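Local coordinates for protein esterase (Rhizomucor miehei CAU432, PDB 4WY8) that hydrolyses carboxylic ester bonds as a carboxylesterase of the alpha/beta hydrolase fold, probably through a serine nucleophile on a tight strand-to-helix turn, at residues C174-A177 with K178-L182; A242-D245 with D246-L250; P129-L132 with E133-L136. All blocks are in the same frame, centred on the assembly; numbering follows the deposited sequence.

Contact 1. Residues C174-A177 with K178-L182; sequences CIRA and KQLGL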
loop_
_atom_site.group_PDB
_atom_site.type_symbol
_atom_site.label_atom_id
_atom_site.label_comp_id
_atom_site.label_asym_id
_atom_site.label_seq_id
_atom_site.Cartn_x
_atom_site.Cartn_y
_atom_site.Cartn_z
ATOM N N CYS A 174 8.649 14.203 15.041
ATOM C CA CYS A 174 8.104 15.200 14.105
ATOM C C CYS A 174 7.370 16.349 14.822
ATOM O O CYS A 174 7.674 17.540 14.563
ATOM C CB CYS A 174 7.163 14.543 13.091
ATOM S SG CYS A 174 8.068 13.590 11.848
ATOM N N ILE A 175 6.440 16.015 15.729
ATOM C CA ILE A 175 5.736 17.080 16.474
ATOM C C ILE A 175 6.727 17.995 17.224
ATOM O O ILE A 175 6.603 19.239 17.245
ATOM C CB ILE A 175 4.754 16.509 17.486
ATOM C CG1 ILE A 175 3.758 15.582 16.789
ATOM C CG2 ILE A 175 4.052 17.637 18.267
ATOM C CD1 ILE A 175 2.945 14.730 17.769
ATOM N N ARG A 176 7.719 17.370 17.842
ATOM C CA ARG A 176 8.720 18.109 18.588
ATOM C C ARG A 176 9.560 19.050 17.715
ATOM O O ARG A 176 9.775 20.200 18.084
ATOM C CB ARG A 176 9.638 17.147 19.333
ATOM C CG ARG A 176 10.584 17.888 20.220
ATOM C CD ARG A 176 9.826 18.493 21.400
ATOM N NE ARG A 176 10.586 19.583 21.994
ATOM C CZ ARG A 176 11.630 19.420 22.794
ATOM N NH1 ARG A 176 12.045 18.202 23.118
ATOM N NH2 ARG A 176 12.255 20.485 23.272
ATOM N N ALA A 177 10.020 18.573 16.561
ATOM C CA ALA A 177 10.784 19.425 15.666
ATOM C C ALA A 177 9.909 20.591 15.190
ATOM O O ALA A 177 10.388 21.707 15.021
ATOM C CB ALA A 177 11.318 18.623 14.463
ATOM N N LYS A 178 8.629 20.326 14.963
ATOM C CA LYS A 178 7.719 21.413 14.602
ATOM C C LYS A 178 7.682 22.478 15.700
ATOM O O LYS A 178 7.756 23.672 15.420
ATOM C CB LYS A 178 6.304 20.899 14.350
ATOM C CG LYS A 178 5.305 22.047 14.127
ATOM C CD LYS A 178 3.862 21.634 14.355
ATOM C CE LYS A 178 2.914 22.821 14.219
ATOM N NZ LYS A 178 1.487 22.434 14.466
ATOM N N GLN A 179 7.564 22.041 16.949
ATOM C CA GLN A 179 7.531 22.988 18.072
ATOM C C GLN A 179 8.828 23.810 18.231
ATOM O O GLN A 179 8.805 24.922 18.770
ATOM C CB GLN A 179 7.183 22.240 19.362
ATOM C CG GLN A 179 5.703 21.869 19.341
ATOM C CD GLN A 179 5.153 21.424 20.674
ATOM O OE1 GLN A 179 5.888 21.295 21.668
ATOM N NE2 GLN A 179 3.835 21.209 20.715
ATOM N N LEU A 180 9.951 23.262 17.777
ATOM C CA LEU A 180 11.222 23.999 17.776
ATOM C C LEU A 180 11.443 24.833 16.495
ATOM O O LEU A 180 12.531 25.362 16.267
ATOM C CB LEU A 180 12.389 23.036 17.987
ATOM C CG LEU A 180 12.713 22.589 19.433
ATOM C CD1 LEU A 180 11.518 22.427 20.366
ATOM C CD2 LEU A 180 13.604 21.345 19.446
ATOM N N GLY A 181 10.405 24.944 15.671
ATOM C CA GLY A 181 10.468 25.738 14.454
ATOM C C GLY A 181 11.406 25.199 13.386
ATOM O O GLY A 181 11.868 25.945 12.526
ATOM N N LEU A 182 11.681 23.900 13.425
ATOM C CA LEU A 182 12.573 23.276 12.451
ATOM C C LEU A 182 11.815 22.694 11.248
ATOM O O LEU A 182 10.726 22.125 11.386
ATOM C CB LEU A 182 13.379 22.187 13.123
ATOM C CG LEU A 182 13.983 22.691 14.424
ATOM C CD1 LEU A 182 14.734 21.585 15.109
ATOM C CD2 LEU A 182 14.898 23.847 14.106
#

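Contact 2. Residues A242-D245 with D246-L250; sequences ASID and DLRVL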
loop_
_atom_site.group_PDB
_atom_site.type_symbol
_atom_site.label_atom_id
_atom_site.label_comp_id
_atom_site.label_asym_id
_atom_site.label_seq_id
_atom_site.Cartn_x
_atom_site.Cartn_y
_atom_site.Cartn_z
ATOM N N ALA A 242 -3.149 14.402 20.892
ATOM C CA ALA A 242 -2.892 15.761 20.412
ATOM C C ALA A 242 -4.137 16.360 19.767
ATOM O O ALA A 242 -4.974 15.646 19.214
ATOM C CB ALA A 242 -1.733 15.772 19.416
ATOM N N SER A 243 -4.252 17.679 19.838
ATOM C CA SER A 243 -5.329 18.365 19.131
ATOM C C SER A 243 -4.968 18.487 17.655
ATOM O O SER A 243 -3.792 18.373 17.282
ATOM C CB SER A 243 -5.548 19.750 19.714
ATOM O OG SER A 243 -4.432 20.553 19.374
ATOM N N ILE A 244 -5.971 18.757 16.832
ATOM C CA ILE A 244 -5.773 18.948 15.405
ATOM C C ILE A 244 -4.765 20.070 15.141
ATOM O O ILE A 244 -3.864 19.931 14.298
ATOM C CB ILE A 244 -7.115 19.267 14.720
ATOM C CG1 ILE A 244 -8.128 18.164 15.027
ATOM C CG2 ILE A 244 -6.939 19.430 13.226
ATOM C CD1 ILE A 244 -7.598 16.757 14.695
ATOM N N ASP A 245 -4.870 21.163 15.891
ATOM C CA ASP A 245 -3.908 22.255 15.736
ATOM C C ASP A 245 -2.481 21.868 16.132
ATOM O O ASP A 245 -1.508 22.391 15.573
ATOM C CB ASP A 245 -4.351 23.482 16.541
ATOM C CG ASP A 245 -5.207 24.440 15.721
ATOM O OD1 ASP A 245 -6.279 24.026 15.222
ATOM O OD2 ASP A 245 -4.797 25.613 15.576
ATOM N N ASP A 246 -2.341 20.994 17.120
ATOM C CA ASP A 246 -1.012 20.515 17.482
ATOM C C ASP A 246 -0.328 19.801 16.299
ATOM O O ASP A 246 0.886 19.797 16.202
ATOM C CB ASP A 246 -1.101 19.558 18.676
ATOM C CG ASP A 246 -1.304 20.284 20.014
ATOM O OD1 ASP A 246 -0.935 21.473 20.142
ATOM O OD2 ASP A 246 -1.847 19.643 20.945
ATOM N N LEU A 247 -1.130 19.189 15.421
ATOM C CA LEU A 247 -0.633 18.272 14.389
ATOM C C LEU A 247 -0.526 18.922 12.991
ATOM O O LEU A 247 -0.088 18.284 12.027
ATOM C CB LEU A 247 -1.561 17.052 14.291
ATOM C CG LEU A 247 -1.572 16.173 15.544
ATOM C CD1 LEU A 247 -2.613 15.071 15.425
ATOM C CD2 LEU A 247 -0.188 15.639 15.847
ATOM N N ARG A 248 -0.922 20.189 12.886
ATOM C CA ARG A 248 -0.854 20.916 11.620
ATOM C C ARG A 248 0.594 21.067 11.182
ATOM O O ARG A 248 1.491 21.056 12.021
ATOM C CB ARG A 248 -1.501 22.291 11.772
ATOM C CG ARG A 248 -2.972 22.213 12.060
ATOM C CD ARG A 248 -3.695 23.523 11.849
ATOM N NE ARG A 248 -5.113 23.346 12.153
ATOM C CZ ARG A 248 -6.014 22.986 11.249
ATOM N NH1 ARG A 248 -5.626 22.790 9.993
ATOM N NH2 ARG A 248 -7.289 22.833 11.592
ATOM N N VAL A 249 0.803 21.257 9.880
ATOM C CA VAL A 249 2.139 21.414 9.284
ATOM C C VAL A 249 3.166 20.393 9.829
ATOM O O VAL A 249 4.257 20.707 10.293
ATOM C CB VAL A 249 2.592 22.939 9.406
ATOM C CG1 VAL A 249 1.361 23.851 9.390
ATOM C CG2 VAL A 249 3.423 23.272 10.635
ATOM N N LEU A 250 2.795 19.121 9.745
ATOM C CA LEU A 250 3.746 18.032 10.004
ATOM C C LEU A 250 4.273 17.477 8.673
ATOM O O LEU A 250 3.685 17.726 7.598
ATOM C CB LEU A 250 3.081 16.934 10.833
ATOM C CG LEU A 250 2.850 17.292 12.300
ATOM C CD1 LEU A 250 2.263 16.114 13.041
ATOM C CD2 LEU A 250 4.115 17.777 12.965
#

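Contact 3. Residues P129-L132 with E133-L136; sequences PTAL and EECL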
loop_
_atom_site.group_PDB
_atom_site.type_symbol
_atom_site.label_atom_id
_atom_site.label_comp_id
_atom_site.label_asym_id
_atom_site.label_seq_id
_atom_site.Cartn_x
_atom_site.Cartn_y
_atom_site.Cartn_z
ATOM N N PRO A 129 11.244 11.030 28.992
ATOM C CA PRO A 129 11.396 11.154 27.540
ATOM C C PRO A 129 12.828 11.125 27.035
ATOM O O PRO A 129 13.151 11.792 26.046
ATOM C CB PRO A 129 10.793 12.532 27.265
ATOM C CG PRO A 129 11.238 13.337 28.464
ATOM C CD PRO A 129 11.288 12.356 29.644
ATOM N N THR A 130 13.668 10.321 27.663
ATOM C CA THR A 130 15.079 10.318 27.342
ATOM C C THR A 130 15.358 9.861 25.901
ATOM O O THR A 130 16.079 10.541 25.129
ATOM C CB THR A 130 15.814 9.404 28.315
ATOM O OG1 THR A 130 15.577 9.856 29.651
ATOM C CG2 THR A 130 17.302 9.389 28.033
ATOM N N ALA A 131 14.747 8.740 25.518
ATOM C CA ALA A 131 14.948 8.201 24.170
ATOM C C ALA A 131 14.522 9.199 23.105
ATOM O O ALA A 131 15.255 9.431 22.145
ATOM C CB ALA A 131 14.199 6.900 23.996
ATOM N N LEU A 132 13.361 9.810 23.307
ATOM C CA LEU A 132 12.826 10.821 22.395
ATOM C C LEU A 132 13.816 11.955 22.122
ATOM O O LEU A 132 14.056 12.357 20.975
ATOM C CB LEU A 132 11.540 11.389 22.991
ATOM C CG LEU A 132 10.977 12.665 22.374
ATOM C CD1 LEU A 132 10.825 12.504 20.866
ATOM C CD2 LEU A 132 9.636 12.993 22.997
ATOM N N GLU A 133 14.424 12.436 23.195
ATOM C CA GLU A 133 15.413 13.493 23.115
ATOM C C GLU A 133 16.681 13.028 22.400
ATOM O O GLU A 133 17.290 13.801 21.634
ATOM C CB GLU A 133 15.691 13.993 24.526
ATOM C CG GLU A 133 14.476 14.749 25.071
ATOM C CD GLU A 133 14.613 15.124 26.533
ATOM O OE1 GLU A 133 13.621 15.645 27.107
ATOM O OE2 GLU A 133 15.714 14.925 27.097
ATOM N N GLU A 134 17.089 11.778 22.631
ATOM C CA GLU A 134 18.205 11.239 21.847
ATOM C C GLU A 134 17.881 11.227 20.344
ATOM O O GLU A 134 18.726 11.594 19.512
ATOM C CB GLU A 134 18.574 9.826 22.308
ATOM C CG GLU A 134 19.251 9.785 23.687
ATOM C CD GLU A 134 19.313 8.384 24.299
ATOM O OE1 GLU A 134 18.621 7.464 23.797
ATOM O OE2 GLU A 134 20.058 8.198 25.290
ATOM N N CYS A 135 16.658 10.815 19.995
ATOM C CA CYS A 135 16.278 10.680 18.587
ATOM C C CYS A 135 16.194 12.034 17.885
ATOM O O CYS A 135 16.652 12.198 16.727
ATOM C CB CYS A 135 14.940 9.933 18.454
ATOM S SG CYS A 135 15.029 8.184 19.005
ATOM N N LEU A 136 15.610 12.997 18.591
ATOM C CA LEU A 136 15.524 14.355 18.092
ATOM C C LEU A 136 16.924 14.893 17.900
ATOM O O LEU A 136 17.246 15.427 16.844
ATOM C CB LEU A 136 14.719 15.235 19.057
ATOM C CG LEU A 136 14.664 16.719 18.694
ATOM C CD1 LEU A 136 13.869 17.014 17.392
ATOM C CD2 LEU A 136 14.070 17.485 19.869
#

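Contact 1. Residues C174-A177 with K178-L182
Ala177 and Leu182 meet across a Schellman motif that ends helix 165-179, the helix of a beta-alpha-beta unit in this alpha/beta hydrolase. The evidence is a pair of bonds around Gly181, whose phi of 67° turns the chain back: Leu182 N donates to Ala177 O at 3.0 Å, and Gly181 N donates to Lys178 O at 2.9 Å. Ala177 O also receives a weak bond from Leu180 N. Beside this junction Ala177 CB lies 4.3 Å from Leu182 CB. One turn earlier the helix is regular, with an N-H...O angle of 162° from Lys178 N to Cys174 O.

The extended chain of Lys178 leaves the helix and carries NZ to Arg248 O, with a weaker bond to Asp246 O, tying the helix end to the 242-250 turn.

With CG anti to the backbone N (chi1 -174°) and a bend at chi2, the side chain of Arg176 crosses that of Leu180, whose CD2 lies over one face of the guanidinium. Leu136 of helix 130-143 packs against both side chains. The tightest side-chain approach between Arg176 and Leu180 is NE to CD1, 3.4 Å.

Contact 2. Residues A242-D245 with D246-L250
Ser243 and Asp246 grip each other in a capping box at the start of the short, weakly bonded helix 244-247. The reciprocal bonds define it: Asp246 N donates to Ser243 OG at 3.1 Å, and Ser243 N donates to Asp246 OD2 at 3.3 Å. The serine hydroxyl reaches the Asp246 amide because chi1 of 70° places OG between the backbone N and the carbonyl carbon. The return bond is fairly straight, yet it meets OD2 on the anti side, with the donor 35° out of the carboxylate plane.

Backbone bonding within the turn is thin. Leu247 N reaches Ile244 O at 3.0 Å, but the donor stands above the carbonyl plane and does not lie on a lone pair; its bond to Ser243 O is weak. Against these one off-axis and one weak backbone bond, the box sets two bonds that join the side chains and amides of Ser243 and Asp246.

Apolar contact lies beside the cap. Ala242 CB touches Leu247 CD2 at 3.9 Å, and Leu247 also touches Tyr270 of helix 264-276 and Ile175 of helix 165-179, so the turn sits against both helices. Outside the turn, Asn279 donates from ND2 to Leu247 O and accepts from Leu250 N at OD1, while Lys273 NZ bonds to Ala242 O.

The charged contact belongs to Arg248, extended from CG to NE. Its guanidinium carries Ile244 over one face, with CG2 lying 3.8 Å from NH2, and Asp245 at an edge near its plane. The carboxylate and guanidinium planes are turned 80° apart, which excludes a flat, two-pronged pairing. What remains is a single long salt bridge, weak as a hydrogen bond though almost straight, from Arg248 NE to Asp245 OD1 at 3.4 Å.

Contact 3. Residues P129-L132 with E133-L136
Glu133 lies alongside the ring of Pro129 in the first turn of helix 130-143, a helix of the alpha/beta hydrolase fold. The two side chains point the same way, and OE1 of Glu133 comes within 3.6 Å of Pro129 CG. With chi1 of -70°, CG of Glu133 stands beside its own backbone N and the extended chain runs back along the helix, which brings CG to 3.4 Å from Pro129 O. Pro129, preceded by a cis peptide bond, occupies the N-cap position; its carbonyl begins the helical bonding by accepting from Glu133 N at 3.2 Å.

Regular i to i+4 bonds follow. Glu134 N bonds to Thr130 O, Cys135 N bonds to Ala131 O, and Leu136 N bonds to Leu132 O at 2.9 Å with an N-H...O angle of 166°.

Glu134 reaches back one turn in the same way as Glu133 (chi1 -71°), but its side chain crosses that of Thr130, the methyl CG2 of Thr130 approaching OE2 of Glu134 at 4.1 Å. Glu134 is buried, and its OE2 is hydrogen-bonded to Ser121 OG outside the turn. Thr130 OG1, for its part, bonds to Arg127 O just ahead of the helix.

Other side chains of this turn face helix 165-179. Leu132 packs on Val172 and Val173, and Cys135 also touches Val173; the Cys135 side chain lies near, but does not touch, the residues of the probable nucleophile elbow. Within the turn, Cys135 SG lies 3.4 Å from Ala131 O.

In the fold
Contact 3 is the most buried of the three, whereas contacts 1 and 2 are only partly so and lie farther from the chain's centre. Contact 1 stands between the others: the end of helix 165-179 is held on one flank by apolar packing with contact 3 and on another by lysine-to-carbonyl bonds with contact 2. Contacts 2 and 3 do not touch, their nearest atoms being about 11 Å apart. Chemistry follows position along each helix. Residues 129-136 start one with regular backbone bonds, 242-250 start a short one with a side-chain capping box and a surface ion pair, and 174-182 end one with a Schellman motif with glycine at C-prime.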